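Local coordinates for protein octaprenyl Pyrophosphate Synthase (Helicobacter pylori, PDB 3TC1) that probably condenses isopentenyl pyrophosphate units onto an allylic pyrophosphate in magnesium-dependent steps to build the C40 chain of octaprenyl pyrophosphate, at residues T163-K172 with A186-Q197; L273-L284 with E296-S304. All coordinates share one frame; numbering follows the deposited sequence.

Contact 1. Residues T163-K172 with A186-Q197; sequences TAHFIEASLK and ADFGLNFGMAFQ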
loop_
_atom_site.group_PDB
_atom_site.type_symbol
_atom_site.label_atom_id
_atom_site.label_comp_id
_atom_site.label_asym_id
_atom_site.label_seq_id
_atom_site.Cartn_x
_atom_site.Cartn_y
_atom_site.Cartn_z
ATOM N N THR B 163 -6.127 -3.311 14.875
ATOM C CA THR B 163 -5.232 -2.843 15.925
ATOM C C THR B 163 -4.458 -3.873 16.738
ATOM O O THR B 163 -3.237 -3.792 16.841
ATOM C CB THR B 163 -5.998 -1.959 16.949
ATOM O OG1 THR B 163 -6.580 -0.837 16.277
ATOM C CG2 THR B 163 -5.058 -1.457 18.038
ATOM N N ALA B 164 -5.166 -4.827 17.327
ATOM C CA ALA B 164 -4.534 -5.811 18.199
ATOM C C ALA B 164 -3.440 -6.689 17.604
ATOM O O ALA B 164 -2.340 -6.758 18.149
ATOM C CB ALA B 164 -5.602 -6.680 18.844
ATOM N N HIS B 165 -3.740 -7.369 16.503
ATOM C CA HIS B 165 -2.770 -8.264 15.873
ATOM C C HIS B 165 -1.464 -7.625 15.418
ATOM O O HIS B 165 -0.425 -8.279 15.420
ATOM C CB HIS B 165 -3.423 -9.001 14.703
ATOM C CG HIS B 165 -4.373 -10.077 15.132
ATOM N ND1 HIS B 165 -3.970 -11.174 15.863
ATOM C CD2 HIS B 165 -5.708 -10.212 14.955
ATOM C CE1 HIS B 165 -5.017 -11.939 16.118
ATOM N NE2 HIS B 165 -6.084 -11.379 15.578
ATOM N N PHE B 166 -1.507 -6.362 15.015
ATOM C CA PHE B 166 -0.294 -5.683 14.584
ATOM C C PHE B 166 0.638 -5.479 15.784
ATOM O O PHE B 166 1.849 -5.711 15.691
ATOM C CB PHE B 166 -0.655 -4.349 13.925
ATOM C CG PHE B 166 0.528 -3.551 13.460
ATOM C CD1 PHE B 166 1.663 -4.179 12.951
ATOM C CD2 PHE B 166 0.494 -2.161 13.493
ATOM C CE1 PHE B 166 2.747 -3.429 12.482
ATOM C CE2 PHE B 166 1.570 -1.405 13.026
ATOM C CZ PHE B 166 2.698 -2.044 12.520
ATOM N N ILE B 167 0.086 -5.052 16.916
ATOM C CA ILE B 167 0.911 -4.861 18.109
ATOM C C ILE B 167 1.433 -6.235 18.537
ATOM O O ILE B 167 2.602 -6.389 18.900
ATOM C CB ILE B 167 0.102 -4.207 19.258
ATOM C CG1 ILE B 167 -0.320 -2.796 18.841
ATOM C CG2 ILE B 167 0.949 -4.138 20.535
ATOM C CD1 ILE B 167 -1.239 -2.091 19.831
ATOM N N GLU B 168 0.561 -7.233 18.480
ATOM C CA GLU B 168 0.950 -8.598 18.820
ATOM C C GLU B 168 2.127 -9.019 17.941
ATOM O O GLU B 168 3.131 -9.538 18.436
ATOM C CB GLU B 168 -0.213 -9.559 18.576
ATOM C CG GLU B 168 0.183 -11.029 18.647
ATOM C CD GLU B 168 -0.941 -11.963 18.243
ATOM O OE1 GLU B 168 -1.591 -11.699 17.213
ATOM O OE2 GLU B 168 -1.168 -12.968 18.947
ATOM N N ALA B 169 1.990 -8.793 16.634
ATOM C CA ALA B 169 3.029 -9.161 15.672
ATOM C C ALA B 169 4.316 -8.375 15.864
ATOM O O ALA B 169 5.413 -8.894 15.634
ATOM C CB ALA B 169 2.513 -8.970 14.246
ATOM N N SER B 170 4.191 -7.117 16.268
ATOM C CA SER B 170 5.370 -6.287 16.477
ATOM C C SER B 170 6.186 -6.775 17.674
ATOM O O SER B 170 7.416 -6.819 17.620
ATOM C CB SER B 170 4.965 -4.827 16.692
ATOM O OG SER B 170 4.334 -4.307 15.537
ATOM N N LEU B 171 5.500 -7.140 18.751
ATOM C CA LEU B 171 6.181 -7.626 19.947
ATOM C C LEU B 171 6.755 -9.023 19.743
ATOM O O LEU B 171 7.835 -9.338 20.243
ATOM C CB LEU B 171 5.223 -7.613 21.139
ATOM C CG LEU B 171 5.187 -6.269 21.874
ATOM C CD1 LEU B 171 3.941 -6.159 22.725
ATOM C CD2 LEU B 171 6.440 -6.138 22.729
ATOM N N LYS B 172 6.020 -9.857 19.016
ATOM C CA LYS B 172 6.457 -11.217 18.735
ATOM C C LYS B 172 7.727 -11.147 17.894
ATOM O O LYS B 172 8.670 -11.911 18.106
ATOM C CB LYS B 172 5.357 -11.968 17.980
ATOM C CG LYS B 172 5.654 -13.432 17.698
ATOM C CD LYS B 172 4.538 -14.067 16.870
ATOM C CE LYS B 172 4.850 -15.514 16.514
ATOM N NZ LYS B 172 3.756 -16.136 15.712
ATOM N N ALA B 186 3.879 -12.198 22.440
ATOM C CA ALA B 186 2.828 -12.087 21.440
ATOM C C ALA B 186 1.522 -11.993 22.229
ATOM O O ALA B 186 0.623 -11.222 21.890
ATOM C CB ALA B 186 2.811 -13.320 20.549
ATOM N N ASP B 187 1.443 -12.783 23.297
ATOM C CA ASP B 187 0.271 -12.813 24.161
ATOM C C ASP B 187 0.093 -11.457 24.844
ATOM O O ASP B 187 -1.023 -10.941 24.933
ATOM C CB ASP B 187 0.428 -13.923 25.206
ATOM C CG ASP B 187 -0.874 -14.253 25.910
ATOM O OD1 ASP B 187 -1.861 -14.569 25.214
ATOM O OD2 ASP B 187 -0.908 -14.204 27.157
ATOM N N PHE B 188 1.192 -10.880 25.323
ATOM C CA PHE B 188 1.138 -9.569 25.967
ATOM C C PHE B 188 0.705 -8.527 24.940
ATOM O O PHE B 188 -0.116 -7.657 25.227
ATOM C CB PHE B 188 2.508 -9.170 26.518
ATOM C CG PHE B 188 2.567 -7.746 27.020
ATOM C CD1 PHE B 188 2.216 -7.438 28.334
ATOM C CD2 PHE B 188 2.935 -6.710 26.167
ATOM C CE1 PHE B 188 2.229 -6.118 28.789
ATOM C CE2 PHE B 188 2.951 -5.382 26.612
ATOM C CZ PHE B 188 2.598 -5.087 27.925
ATOM N N GLY B 189 1.268 -8.622 23.739
ATOM C CA GLY B 189 0.931 -7.679 22.689
ATOM C C GLY B 189 -0.526 -7.709 22.261
ATOM O O GLY B 189 -1.143 -6.659 22.085
ATOM N N LEU B 190 -1.085 -8.905 22.094
ATOM C CA LEU B 190 -2.476 -9.041 21.664
ATOM C C LEU B 190 -3.454 -8.450 22.676
ATOM O O LEU B 190 -4.360 -7.692 22.316
ATOM C CB LEU B 190 -2.821 -10.515 21.436
ATOM C CG LEU B 190 -4.237 -10.792 20.925
ATOM C CD1 LEU B 190 -4.373 -10.259 19.501
ATOM C CD2 LEU B 190 -4.524 -12.293 20.965
ATOM N N ASN B 191 -3.281 -8.804 23.944
ATOM C CA ASN B 191 -4.168 -8.293 24.975
ATOM C C ASN B 191 -3.980 -6.794 25.209
ATOM O O ASN B 191 -4.951 -6.080 25.423
ATOM C CB ASN B 191 -3.978 -9.091 26.268
ATOM C CG ASN B 191 -4.510 -10.513 26.149
ATOM O OD1 ASN B 191 -3.756 -11.460 25.917
ATOM N ND2 ASN B 191 -5.820 -10.662 26.285
ATOM N N PHE B 192 -2.739 -6.315 25.163
ATOM C CA PHE B 192 -2.483 -4.888 25.341
ATOM C C PHE B 192 -3.171 -4.134 24.208
ATOM O O PHE B 192 -3.740 -3.065 24.419
ATOM C CB PHE B 192 -0.978 -4.584 25.290
ATOM C CG PHE B 192 -0.658 -3.111 25.344
ATOM C CD1 PHE B 192 -0.446 -2.471 26.564
ATOM C CD2 PHE B 192 -0.626 -2.349 24.177
ATOM C CE1 PHE B 192 -0.211 -1.093 26.621
ATOM C CE2 PHE B 192 -0.392 -0.971 24.226
ATOM C CZ PHE B 192 -0.185 -0.344 25.452
ATOM N N GLY B 193 -3.092 -4.697 23.001
ATOM C CA GLY B 193 -3.702 -4.081 21.836
ATOM C C GLY B 193 -5.216 -4.009 21.935
ATOM O O GLY B 193 -5.825 -3.027 21.513
ATOM N N MET B 194 -5.826 -5.053 22.485
ATOM C CA MET B 194 -7.276 -5.081 22.655
ATOM C C MET B 194 -7.676 -3.994 23.657
ATOM O O MET B 194 -8.587 -3.207 23.399
ATOM C CB MET B 194 -7.735 -6.457 23.170
ATOM C CG MET B 194 -7.578 -7.602 22.160
ATOM S SD MET B 194 -8.508 -7.352 20.624
ATOM C CE MET B 194 -10.140 -7.907 21.112
ATOM N N ALA B 195 -6.990 -3.949 24.798
ATOM C CA ALA B 195 -7.291 -2.945 25.816
ATOM C C ALA B 195 -7.065 -1.539 25.255
ATOM O O ALA B 195 -7.873 -0.631 25.463
ATOM C CB ALA B 195 -6.422 -3.160 27.037
ATOM N N PHE B 196 -5.963 -1.378 24.534
ATOM C CA PHE B 196 -5.610 -0.097 23.943
ATOM C C PHE B 196 -6.702 0.476 23.040
ATOM O O PHE B 196 -7.044 1.650 23.150
ATOM C CB PHE B 196 -4.317 -0.222 23.133
ATOM C CG PHE B 196 -3.954 1.030 22.388
ATOM C CD1 PHE B 196 -3.415 2.125 23.058
ATOM C CD2 PHE B 196 -4.195 1.133 21.022
ATOM C CE1 PHE B 196 -3.124 3.306 22.378
ATOM C CE2 PHE B 196 -3.906 2.312 20.332
ATOM C CZ PHE B 196 -3.371 3.398 21.015
ATOM N N GLN B 197 -7.247 -0.342 22.148
ATOM C CA GLN B 197 -8.277 0.146 21.238
ATOM C C GLN B 197 -9.620 0.369 21.927
ATOM O O GLN B 197 -10.395 1.229 21.512
ATOM C CB GLN B 197 -8.454 -0.808 20.057
ATOM C CG GLN B 197 -9.330 -0.239 18.940
ATOM C CD GLN B 197 -8.817 1.097 18.427
ATOM O OE1 GLN B 197 -7.670 1.208 17.987
ATOM N NE2 GLN B 197 -9.664 2.120 18.483
#
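Ala-164 and Glu-168 lie directly against Gly-193 and Gly-189, where the antiparallel helices 152-177 and 182-205 pass with their segment axes only 7.1 Å apart, at 151° between their directions. Having no side chains, the two glycines, one turn apart, let the backbones come close, Ala-164 CA to Gly-193 CA 4.1 Å and Glu-168 CA to Gly-189 CA 4.0 Å. Ile-167 CD1 settles against Gly-193 CA, and Leu-171 CD1 lies 3.4 Å from Gly-189 CA while also meeting the edge of the Phe-188 ring in its plane. Along one flank of the glycine row the methyl of Ala-164 touches Met-194 SD at 3.5 Å. Leu-190 runs alongside both His-165 and Glu-168; its CD1 sits over one face of the imidazole, a CH-pi contact 4.1 Å from the ring centroid. The ring's rotation is fixed from its edge, because His-165 ND1 donates to Glu-168 OE1 at 2.8 Å, close to the ring plane. At the far end Thr-163 OG1 donates to Gln-197 OE1 over 2.9 Å, approaching from above the amide carbonyl plane. A bend at chi2 (56°) turns the Gln-197 amide toward the threonine, and its NE2 is hydrogen-bonded to Asp-201, so both ends of the amide are held. Helix 38-44 covers one side through Leu-42, which touches Ile-167 and Phe-192; helix 53-80 packs on Phe-166, and helix 268-286 on Asn-191 and Met-194.

Contact 2. Residues L273-L284 with E296-S304; sequences LKTAQVYSKKAL and EKLAQDVIS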
loop_
_atom_site.group_PDB
_atom_site.type_symbol
_atom_site.label_atom_id
_atom_site.label_comp_id
_atom_site.label_asym_id
_atom_site.label_seq_id
_atom_site.Cartn_x
_atom_site.Cartn_y
_atom_site.Cartn_z
ATOM N N LEU B 273 -15.022 0.280 30.412
ATOM C CA LEU B 273 -13.729 0.291 31.078
ATOM C C LEU B 273 -13.365 -1.085 31.628
ATOM O O LEU B 273 -12.226 -1.531 31.490
ATOM C CB LEU B 273 -13.737 1.332 32.203
ATOM C CG LEU B 273 -12.453 1.511 33.014
ATOM C CD1 LEU B 273 -11.279 1.783 32.081
ATOM C CD2 LEU B 273 -12.639 2.662 33.999
ATOM N N LYS B 274 -14.331 -1.755 32.250
ATOM C CA LYS B 274 -14.094 -3.083 32.807
ATOM C C LYS B 274 -13.743 -4.105 31.726
ATOM O O LYS B 274 -12.958 -5.024 31.960
ATOM C CB LYS B 274 -15.317 -3.561 33.590
ATOM C CG LYS B 274 -15.563 -2.794 34.881
ATOM C CD LYS B 274 -16.724 -3.391 35.661
ATOM C CE LYS B 274 -16.979 -2.632 36.955
ATOM N NZ LYS B 274 -15.817 -2.710 37.884
ATOM N N THR B 275 -14.319 -3.953 30.540
ATOM C CA THR B 275 -14.022 -4.887 29.458
ATOM C C THR B 275 -12.541 -4.759 29.105
ATOM O O THR B 275 -11.864 -5.758 28.864
ATOM C CB THR B 275 -14.890 -4.589 28.216
ATOM O OG1 THR B 275 -16.271 -4.575 28.599
ATOM C CG2 THR B 275 -14.680 -5.651 27.145
ATOM N N ALA B 276 -12.041 -3.525 29.096
ATOM C CA ALA B 276 -10.637 -3.262 28.791
ATOM C C ALA B 276 -9.719 -3.769 29.898
ATOM O O ALA B 276 -8.636 -4.285 29.620
ATOM C CB ALA B 276 -10.412 -1.764 28.583
ATOM N N GLN B 277 -10.145 -3.609 31.152
ATOM C CA GLN B 277 -9.347 -4.058 32.291
ATOM C C GLN B 277 -9.094 -5.564 32.244
ATOM O O GLN B 277 -8.061 -6.039 32.719
ATOM C CB GLN B 277 -10.032 -3.679 33.611
ATOM C CG GLN B 277 -10.158 -2.170 33.817
ATOM C CD GLN B 277 -10.816 -1.795 35.138
ATOM O OE1 GLN B 277 -11.859 -2.337 35.501
ATOM N NE2 GLN B 277 -10.212 -0.854 35.855
ATOM N N VAL B 278 -10.033 -6.317 31.681
ATOM C CA VAL B 278 -9.856 -7.761 31.568
ATOM C C VAL B 278 -8.614 -8.008 30.719
ATOM O O VAL B 278 -7.739 -8.790 31.084
ATOM C CB VAL B 278 -11.067 -8.439 30.883
ATOM C CG1 VAL B 278 -10.758 -9.906 30.615
ATOM C CG2 VAL B 278 -12.303 -8.318 31.765
ATOM N N TYR B 279 -8.537 -7.324 29.584
ATOM C CA TYR B 279 -7.390 -7.469 28.697
ATOM C C TYR B 279 -6.111 -6.954 29.338
ATOM O O TYR B 279 -5.046 -7.542 29.172
ATOM C CB TYR B 279 -7.649 -6.728 27.388
ATOM C CG TYR B 279 -8.692 -7.400 26.537
ATOM C CD1 TYR B 279 -8.446 -8.647 25.962
ATOM C CD2 TYR B 279 -9.927 -6.799 26.310
ATOM C CE1 TYR B 279 -9.405 -9.280 25.180
ATOM C CE2 TYR B 279 -10.900 -7.425 25.529
ATOM C CZ TYR B 279 -10.628 -8.667 24.969
ATOM O OH TYR B 279 -11.578 -9.299 24.205
ATOM N N SER B 280 -6.213 -5.852 30.068
ATOM C CA SER B 280 -5.050 -5.279 30.729
ATOM C C SER B 280 -4.485 -6.287 31.725
ATOM O O SER B 280 -3.266 -6.455 31.831
ATOM C CB SER B 280 -5.435 -3.987 31.453
ATOM O OG SER B 280 -4.315 -3.431 32.122
ATOM N N LYS B 281 -5.379 -6.951 32.454
ATOM C CA LYS B 281 -4.980 -7.953 33.437
ATOM C C LYS B 281 -4.301 -9.123 32.735
ATOM O O LYS B 281 -3.276 -9.622 33.201
ATOM C CB LYS B 281 -6.197 -8.455 34.223
ATOM C CG LYS B 281 -6.843 -7.405 35.115
ATOM C CD LYS B 281 -7.976 -8.001 35.940
ATOM C CE LYS B 281 -8.693 -6.937 36.764
ATOM N NZ LYS B 281 -7.800 -6.288 37.760
ATOM N N LYS B 282 -4.869 -9.552 31.611
ATOM C CA LYS B 282 -4.295 -10.656 30.846
ATOM C C LYS B 282 -2.888 -10.294 30.375
ATOM O O LYS B 282 -1.981 -11.125 30.421
ATOM C CB LYS B 282 -5.196 -11.006 29.652
ATOM C CG LYS B 282 -6.506 -11.683 30.053
ATOM C CD LYS B 282 -7.463 -11.893 28.874
ATOM C CE LYS B 282 -6.960 -12.956 27.896
ATOM N NZ LYS B 282 -7.885 -13.125 26.731
ATOM N N ALA B 283 -2.696 -9.047 29.946
ATOM C CA ALA B 283 -1.379 -8.611 29.487
ATOM C C ALA B 283 -0.350 -8.746 30.612
ATOM O O ALA B 283 0.710 -9.352 30.438
ATOM C CB ALA B 283 -1.442 -7.162 29.011
ATOM N N LEU B 284 -0.670 -8.175 31.767
ATOM C CA LEU B 284 0.217 -8.231 32.920
ATOM C C LEU B 284 0.470 -9.684 33.309
ATOM O O LEU B 284 1.582 -10.053 33.690
ATOM C CB LEU B 284 -0.407 -7.467 34.089
ATOM C CG LEU B 284 -0.544 -5.957 33.873
ATOM C CD1 LEU B 284 -1.417 -5.344 34.954
ATOM C CD2 LEU B 284 0.839 -5.322 33.875
ATOM N N GLU B 296 5.012 -3.235 32.127
ATOM C CA GLU B 296 4.029 -3.266 33.189
ATOM C C GLU B 296 3.543 -1.853 33.394
ATOM O O GLU B 296 2.376 -1.646 33.623
ATOM C CB GLU B 296 4.623 -3.896 34.467
ATOM C CG GLU B 296 4.645 -5.436 34.380
ATOM C CD GLU B 296 5.462 -6.118 35.467
ATOM O OE1 GLU B 296 5.537 -5.552 36.571
ATOM O OE2 GLU B 296 6.014 -7.221 35.222
ATOM N N LYS B 297 4.435 -0.884 33.239
ATOM C CA LYS B 297 4.098 0.530 33.382
ATOM C C LYS B 297 3.090 0.937 32.309
ATOM O O LYS B 297 2.067 1.555 32.605
ATOM C CB LYS B 297 5.372 1.374 33.248
ATOM C CG LYS B 297 5.197 2.881 33.319
ATOM C CD LYS B 297 4.810 3.357 34.711
ATOM C CE LYS B 297 5.084 4.852 34.887
ATOM N NZ LYS B 297 4.415 5.675 33.845
ATOM N N LEU B 298 3.388 0.578 31.062
ATOM C CA LEU B 298 2.522 0.907 29.931
ATOM C C LEU B 298 1.179 0.179 29.957
ATOM O O LEU B 298 0.154 0.742 29.569
ATOM C CB LEU B 298 3.240 0.594 28.613
ATOM C CG LEU B 298 4.506 1.402 28.320
ATOM C CD1 LEU B 298 5.264 0.787 27.154
ATOM C CD2 LEU B 298 4.129 2.844 28.028
ATOM N N ALA B 299 1.186 -1.074 30.400
ATOM C CA ALA B 299 -0.036 -1.866 30.459
ATOM C C ALA B 299 -0.995 -1.355 31.529
ATOM O O ALA B 299 -2.211 -1.529 31.419
ATOM C CB ALA B 299 0.305 -3.328 30.717
ATOM N N GLN B 300 -0.447 -0.728 32.565
ATOM C CA GLN B 300 -1.266 -0.193 33.647
ATOM C C GLN B 300 -1.767 1.199 33.281
ATOM O O GLN B 300 -2.920 1.542 33.536
ATOM C CB GLN B 300 -0.451 -0.115 34.943
ATOM C CG GLN B 300 0.146 -1.442 35.379
ATOM C CD GLN B 300 1.126 -1.297 36.530
ATOM O OE1 GLN B 300 2.014 -0.443 36.502
ATOM N NE2 GLN B 300 0.978 -2.142 37.545
ATOM N N ASP B 301 -0.889 1.989 32.672
ATOM C CA ASP B 301 -1.208 3.359 32.283
ATOM C C ASP B 301 -2.257 3.507 31.186
ATOM O O ASP B 301 -2.947 4.524 31.122
ATOM C CB ASP B 301 0.070 4.084 31.861
ATOM C CG ASP B 301 1.033 4.272 33.012
ATOM O OD1 ASP B 301 0.767 3.721 34.104
ATOM O OD2 ASP B 301 2.055 4.967 32.824
ATOM N N VAL B 302 -2.380 2.514 30.314
ATOM C CA VAL B 302 -3.373 2.613 29.250
ATOM C C VAL B 302 -4.787 2.610 29.822
ATOM O O VAL B 302 -5.686 3.255 29.288
ATOM C CB VAL B 302 -3.250 1.452 28.237
ATOM C CG1 VAL B 302 -3.074 0.133 28.970
ATOM C CG2 VAL B 302 -4.502 1.396 27.360
ATOM N N ILE B 303 -4.973 1.888 30.922
ATOM C CA ILE B 303 -6.282 1.784 31.557
ATOM C C ILE B 303 -6.732 3.011 32.355
ATOM O O ILE B 303 -7.927 3.196 32.592
ATOM C CB ILE B 303 -6.344 0.528 32.461
ATOM C CG1 ILE B 303 -6.530 -0.717 31.592
ATOM C CG2 ILE B 303 -7.491 0.646 33.467
ATOM C CD1 ILE B 303 -7.879 -0.767 30.887
ATOM N N SER B 304 -5.790 3.855 32.759
ATOM C CA SER B 304 -6.135 5.050 33.526
ATOM C C SER B 304 -6.156 6.273 32.613
ATOM O O SER B 304 -5.503 7.276 32.895
ATOM C CB SER B 304 -5.115 5.275 34.643
ATOM O OG SER B 304 -4.675 4.047 35.194
#
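Ile-303 fills the space beside Ala-276, Gln-277 and Ser-280, and its branches divide the work. CD1 reaches the helix surface, 3.6 Å from Ala-276 CB and equally near the backbone N of Gln-277. CG1 presses on Ser-280 CB at 3.5 Å, tighter than usual for two carbons, while CG2 lies against both the CG and the amide NE2 of Gln-277, whose side chain crosses that of Ile-303 at about a right angle. Leu-273 CD1 closes this end, 3.7 Å from the carbonyl O of Ile-303. Next to this apolar cluster stands the hydrogen bond that joins the two segments: Ser-280 OG donates to Ala-299 O at 2.9 Å, from above the carbonyl plane, 39° out of it. With OG opposite the backbone N of its own residue (chi1 179°), the buried serine hydroxyl is directed at the facing segment.

Toward Glu-296 the packing is more open. Leu-284 sends CD2 between Ala-299 CB and the CG of Glu-296, each 3.8 Å away; here leucine meets one alanine methyl and the methylene of a glutamate. On the outer face of 296-304, turned from the partner helix, Lys-297 NZ and Asp-301 OD2 form a salt bridge of 2.7 Å, using the carboxylate's syn lone pair. The segment axes run nearly antiparallel, 171° between their directions, but stay 9.5 Å apart, leaving room for the side chains that fill the interface. Helices 268-286 and 293-301 thus make an antiparallel helical hairpin, the C-terminal pair of this all-alpha polyprenyl synthetase fold.

The two contacts stack as successive layers, their centres 12 Å apart, with helix 182-205 packed between helix 152-177 and the C-terminal hairpin. Phe-188 and Phe-192 connect them: Phe-188 CD1 comes 3.2 Å from Ala-283 O, and Phe-192 CE1 lies 3.5 Å from Leu-298 O, while Tyr-279 packs on Met-194. Contact 1 lies nearer the metal site, the side chain of Gln-197 being about 5 Å from the bound magnesium ion, and Gln-197 NE2 hydrogen-bonds Asp-201 and, weakly, Asp-200, neighbouring aspartates as in the second aspartate-rich motif of prenyl synthases. Contact 2 is more peripheral, with the Ala-276 side chain about 13 Å from magnesium.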